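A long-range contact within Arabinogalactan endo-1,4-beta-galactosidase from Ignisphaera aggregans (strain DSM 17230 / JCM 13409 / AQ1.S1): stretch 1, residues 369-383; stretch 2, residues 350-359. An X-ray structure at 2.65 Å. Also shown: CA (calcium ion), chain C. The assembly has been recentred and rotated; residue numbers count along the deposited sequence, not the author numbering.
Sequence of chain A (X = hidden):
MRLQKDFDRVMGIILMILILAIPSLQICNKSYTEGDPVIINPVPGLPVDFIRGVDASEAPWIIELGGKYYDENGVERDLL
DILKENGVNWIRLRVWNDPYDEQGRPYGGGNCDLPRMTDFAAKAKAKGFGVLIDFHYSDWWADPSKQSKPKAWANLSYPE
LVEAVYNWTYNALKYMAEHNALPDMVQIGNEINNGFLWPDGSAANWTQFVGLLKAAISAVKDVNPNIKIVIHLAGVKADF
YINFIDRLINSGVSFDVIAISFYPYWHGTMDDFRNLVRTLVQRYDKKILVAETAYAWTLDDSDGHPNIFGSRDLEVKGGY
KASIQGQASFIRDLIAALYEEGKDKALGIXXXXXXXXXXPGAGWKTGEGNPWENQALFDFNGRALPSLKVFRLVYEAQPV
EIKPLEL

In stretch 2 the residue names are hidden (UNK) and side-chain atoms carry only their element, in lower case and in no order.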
# COMPACT_ATOMS: atom_id res chain seq x y z
N GLY A 369 13.59 -13.71 -7.68
CA GLY A 369 12.89 -14.23 -6.51
C GLY A 369 12.31 -13.18 -5.59
O GLY A 369 12.07 -12.04 -5.99
N ASN A 370 12.08 -13.57 -4.34
CA ASN A 370 11.45 -12.71 -3.35
C ASN A 370 12.47 -12.03 -2.43
O ASN A 370 13.31 -12.71 -1.84
CB ASN A 370 10.48 -13.53 -2.50
CG ASN A 370 9.47 -12.66 -1.76
OD1 ASN A 370 9.71 -11.48 -1.52
ND2 ASN A 370 8.34 -13.25 -1.39
N PRO A 371 12.42 -10.69 -2.33
CA PRO A 371 13.30 -9.97 -1.41
C PRO A 371 12.60 -9.50 -0.14
O PRO A 371 13.14 -8.64 0.57
CB PRO A 371 13.74 -8.77 -2.25
CG PRO A 371 12.50 -8.44 -3.03
CD PRO A 371 11.78 -9.76 -3.27
N TRP A 372 11.42 -10.05 0.16
CA TRP A 372 10.55 -9.47 1.18
C TRP A 372 9.93 -10.51 2.12
O TRP A 372 9.22 -10.15 3.06
CB TRP A 372 9.43 -8.69 0.49
CG TRP A 372 8.77 -7.66 1.35
CD1 TRP A 372 7.60 -7.80 2.05
CD2 TRP A 372 9.23 -6.33 1.61
NE1 TRP A 372 7.31 -6.65 2.73
CE2 TRP A 372 8.29 -5.72 2.48
CE3 TRP A 372 10.34 -5.59 1.20
CZ2 TRP A 372 8.43 -4.42 2.93
CZ3 TRP A 372 10.48 -4.29 1.66
CH2 TRP A 372 9.53 -3.72 2.51
N GLU A 373 10.21 -11.79 1.89
CA GLU A 373 9.49 -12.85 2.59
C GLU A 373 9.72 -12.83 4.10
O GLU A 373 8.90 -13.33 4.87
CB GLU A 373 9.85 -14.24 2.02
CG GLU A 373 11.22 -14.80 2.42
CD GLU A 373 12.31 -14.56 1.38
OE1 GLU A 373 12.09 -13.78 0.43
OE2 GLU A 373 13.39 -15.16 1.54
N ASN A 374 10.84 -12.25 4.53
CA ASN A 374 11.13 -12.14 5.95
C ASN A 374 10.45 -10.92 6.56
O ASN A 374 10.65 -10.61 7.73
CB ASN A 374 12.64 -12.07 6.21
CG ASN A 374 13.29 -10.83 5.64
OD1 ASN A 374 12.90 -10.34 4.57
ND2 ASN A 374 14.29 -10.30 6.34
N GLN A 375 9.64 -10.23 5.75
CA GLN A 375 8.85 -9.09 6.22
C GLN A 375 7.36 -9.32 6.03
O GLN A 375 6.55 -8.44 6.31
CB GLN A 375 9.26 -7.81 5.48
CG GLN A 375 10.62 -7.27 5.86
CD GLN A 375 10.84 -5.86 5.36
OE1 GLN A 375 11.81 -5.58 4.67
NE2 GLN A 375 9.92 -4.96 5.70
N ALA A 376 6.99 -10.50 5.55
CA ALA A 376 5.58 -10.86 5.42
C ALA A 376 5.01 -11.21 6.78
O ALA A 376 5.75 -11.32 7.76
CB ALA A 376 5.41 -12.01 4.45
N LEU A 377 3.69 -11.38 6.86
CA LEU A 377 3.03 -11.78 8.10
C LEU A 377 2.77 -13.29 8.10
O LEU A 377 2.10 -13.81 9.00
CB LEU A 377 1.73 -11.00 8.30
CG LEU A 377 1.90 -9.50 8.52
CD1 LEU A 377 0.55 -8.79 8.54
CD2 LEU A 377 2.65 -9.22 9.81
N PHE A 378 3.29 -13.98 7.09
CA PHE A 378 3.25 -15.43 7.00
C PHE A 378 4.68 -15.95 6.88
O PHE A 378 5.54 -15.25 6.34
CB PHE A 378 2.41 -15.89 5.81
CG PHE A 378 0.97 -15.49 5.88
CD1 PHE A 378 0.58 -14.20 5.53
CD2 PHE A 378 -0.00 -16.39 6.27
CE1 PHE A 378 -0.75 -13.83 5.59
CE2 PHE A 378 -1.33 -16.02 6.34
CZ PHE A 378 -1.71 -14.74 5.99
N ASP A 379 4.94 -17.16 7.36
CA ASP A 379 6.28 -17.73 7.24
C ASP A 379 6.48 -18.34 5.85
O ASP A 379 5.60 -18.26 4.99
CB ASP A 379 6.54 -18.78 8.33
CG ASP A 379 5.58 -19.95 8.30
OD1 ASP A 379 5.11 -20.34 7.20
OD2 ASP A 379 5.30 -20.51 9.38
N PHE A 380 7.64 -18.96 5.64
CA PHE A 380 8.01 -19.49 4.33
C PHE A 380 7.09 -20.63 3.91
O PHE A 380 6.87 -20.86 2.73
CB PHE A 380 9.46 -19.96 4.35
CG PHE A 380 10.43 -18.92 4.85
CD1 PHE A 380 10.13 -17.57 4.74
CD2 PHE A 380 11.63 -19.29 5.43
CE1 PHE A 380 11.02 -16.61 5.20
CE2 PHE A 380 12.52 -18.33 5.89
CZ PHE A 380 12.21 -16.99 5.78
N ASN A 381 6.54 -21.33 4.90
CA ASN A 381 5.63 -22.43 4.63
C ASN A 381 4.19 -21.94 4.44
O ASN A 381 3.26 -22.74 4.32
CB ASN A 381 5.69 -23.45 5.77
CG ASN A 381 7.08 -24.03 5.96
OD1 ASN A 381 7.80 -24.27 4.98
ND2 ASN A 381 7.47 -24.25 7.21
N GLY A 382 4.02 -20.62 4.40
CA GLY A 382 2.73 -20.03 4.13
C GLY A 382 1.82 -19.99 5.35
O GLY A 382 0.65 -19.64 5.24
N ARG A 383 2.37 -20.36 6.50
CA ARG A 383 1.59 -20.39 7.74
C ARG A 383 1.58 -19.03 8.41
O ARG A 383 2.58 -18.31 8.43
CB ARG A 383 2.16 -21.45 8.68
CG ARG A 383 1.49 -21.52 10.04
CD ARG A 383 1.95 -22.74 10.81
NE ARG A 383 1.34 -22.83 12.13
CZ ARG A 383 1.39 -23.91 12.90
NH1 ARG A 383 2.00 -25.01 12.49
NH2 ARG A 383 0.80 -23.90 14.10
N UNK A 350 -1.72 0.19 6.60
CA UNK A 350 -1.66 -1.00 5.76
C UNK A 350 -0.27 -1.61 5.84
O UNK A 350 0.72 -0.96 5.51
c UNK A 350 -3.40 -0.25 4.06
c UNK A 350 -1.98 -0.69 4.30
c UNK A 350 -6.00 0.57 3.60
c UNK A 350 -4.39 -1.18 3.84
c UNK A 350 -5.02 1.50 3.82
c UNK A 350 -5.69 -0.78 3.61
c UNK A 350 -3.72 1.09 4.05
N UNK A 351 -0.19 -2.87 6.27
CA UNK A 351 1.07 -3.59 6.29
C UNK A 351 1.38 -4.09 4.89
O UNK A 351 0.63 -4.89 4.33
c UNK A 351 1.01 -4.75 7.28
c UNK A 351 2.37 -5.34 7.57
c UNK A 351 4.34 -5.48 8.93
c UNK A 351 4.15 -6.83 6.97
c UNK A 351 2.92 -6.29 6.72
o UNK A 351 6.10 -6.96 8.34
c UNK A 351 3.10 -4.94 8.67
c UNK A 351 4.86 -6.42 8.08
N UNK A 352 2.50 -3.63 4.33
CA UNK A 352 2.84 -3.93 2.94
C UNK A 352 3.64 -5.22 2.81
O UNK A 352 4.56 -5.47 3.59
c UNK A 352 6.51 -4.43 -1.89
c UNK A 352 4.81 -3.47 0.09
c UNK A 352 6.01 -4.09 0.46
c UNK A 352 3.74 -2.88 0.82
c UNK A 352 2.84 -2.44 -0.11
c UNK A 352 5.34 -3.83 -2.28
c UNK A 352 6.84 -4.56 -0.54
c UNK A 352 4.50 -3.35 -1.28
n UNK A 352 3.29 -2.72 -1.38
c UNK A 352 3.61 -2.77 2.31
N UNK A 353 3.30 -6.02 1.81
CA UNK A 353 3.98 -7.28 1.57
C UNK A 353 3.59 -8.33 2.59
O UNK A 353 4.36 -9.25 2.89
N UNK A 354 2.37 -8.20 3.12
CA UNK A 354 1.89 -9.08 4.18
C UNK A 354 1.71 -10.52 3.71
O UNK A 354 1.89 -11.46 4.48
c UNK A 354 0.58 -8.55 4.73
N UNK A 355 1.33 -10.68 2.45
CA UNK A 355 1.02 -11.99 1.89
C UNK A 355 2.11 -12.48 0.94
O UNK A 355 1.94 -13.50 0.28
c UNK A 355 -1.43 -11.42 2.01
o UNK A 355 -0.18 -11.11 -0.04
c UNK A 355 -0.31 -11.95 1.12
N UNK A 356 3.22 -11.76 0.89
CA UNK A 356 4.27 -12.08 -0.07
C UNK A 356 5.15 -13.23 0.43
O UNK A 356 6.30 -13.03 0.83
c UNK A 356 7.55 -7.69 -2.80
c UNK A 356 6.81 -8.48 -1.94
c UNK A 356 7.69 -9.46 -4.45
c UNK A 356 6.50 -9.79 -2.32
c UNK A 356 6.95 -10.25 -3.58
c UNK A 356 7.98 -8.18 -4.04
n UNK A 356 6.52 -11.55 -3.71
c UNK A 356 5.11 -10.83 -0.36
c UNK A 356 5.78 -10.86 -1.70
c UNK A 356 5.82 -11.90 -2.59
N UNK A 357 4.59 -14.43 0.41
CA UNK A 357 5.31 -15.63 0.84
C UNK A 357 6.22 -16.12 -0.28
O UNK A 357 5.98 -15.83 -1.45
c UNK A 357 3.49 -16.29 2.44
c UNK A 357 3.41 -17.13 0.09
c UNK A 357 2.73 -18.46 0.27
c UNK A 357 4.33 -16.74 1.25
N UNK A 358 7.28 -16.87 0.07
CA UNK A 358 8.18 -17.36 -0.97
C UNK A 358 7.54 -18.47 -1.79
O UNK A 358 7.08 -19.47 -1.22
c UNK A 358 9.38 -17.88 -0.18
c UNK A 358 8.82 -18.28 1.13
c UNK A 358 7.70 -17.32 1.41
N UNK A 359 7.50 -18.30 -3.11
CA UNK A 359 6.96 -19.32 -3.99
C UNK A 359 7.59 -19.21 -5.37
O UNK A 359 7.79 -18.10 -5.87
c UNK A 359 3.51 -22.84 -5.30
c UNK A 359 3.72 -22.58 -3.97
c UNK A 359 4.75 -20.47 -4.52
c UNK A 359 4.34 -21.41 -3.58
c UNK A 359 4.53 -20.75 -5.86
c UNK A 359 5.44 -19.19 -4.09
c UNK A 359 3.91 -21.93 -6.26
o UNK A 359 2.89 -24.01 -5.68
CA CA C . 14.35 -14.09 -0.29
O HOH W 1 7.69 -15.22 -3.48

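Position 350 carries one carbon followed by a ring of six carbons with no heteroatom, and it stays out of reach of stretch 1; it is F350. At 351 the same ring bears an oxygen. That oxygen lies 2.6 Å from Q375 O, and the side chain of L377 covers one ring face. This is Y351, whose OH donates a hydrogen bond to Q375 O, while L377 CD2 sits 4.0 Å from the centroid of the Y351 ring, almost on its normal.

Position 352 has one carbon and then fused five- and six-membered rings holding eight carbons and one nitrogen, which identifies W352. Its edge meets the face of W372 with the planes at 86°, W352 CE3 lying 3.5 Å from W372 CE2. Position 353 has no side-chain atoms and is G353. Its phi of 74° favours glycine, and an ideal CB would fall 2.2 Å from W372 NE1, a clash.

A single side-chain carbon at 354, 3.8 Å from L377 CD1, marks A354. Position 355 has one carbon carrying an oxygen and a carbon; its CA-to-CB bond points away from stretch 1, and the residue is T355. At 356, fused rings with eight carbons and one nitrogen recur, packed against N370, P371 and W372. This is W356: N370 ND2 lies over one face, and W356 CE3 is 3.6 Å from W372 CB.

Four carbons at 357, forked at the first with one arm two carbons long, give I357. Its CG2 lies 3.6 Å from F378 CB, and its CD1 is 4.2 Å from G382 CA. At 358, three carbons close a ring onto the backbone nitrogen, as in P358, whose CG approaches F380 CA at 3.5 Å and whose CD approaches E373 CB at 3.8 Å. Position 359, a six-carbon ring bearing one oxygen, is Y359; its CA-to-CB bond points away and its side chain makes no contact.

The contact joins two segments largely without regular pairing, so side chains and isolated backbone groups satisfy one another. W372 NE1 donates to W352 O (3.1 Å), L377 N to A354 O (3.0 Å) and N370 ND2 to W356 O (3.0 Å). One water extends this network, donating to I357 O and accepting from Y359 N and N370 ND2. Around these polar links, aromatic and aliphatic groups fill the interface, which buries 852 Å² in total. Calcium, bound by N370 O and both carboxylate oxygens of E373, ties together the start of stretch 1 beside the W356 and P358 contacts.

Stretch 2 350-359: FYWGATWIPY
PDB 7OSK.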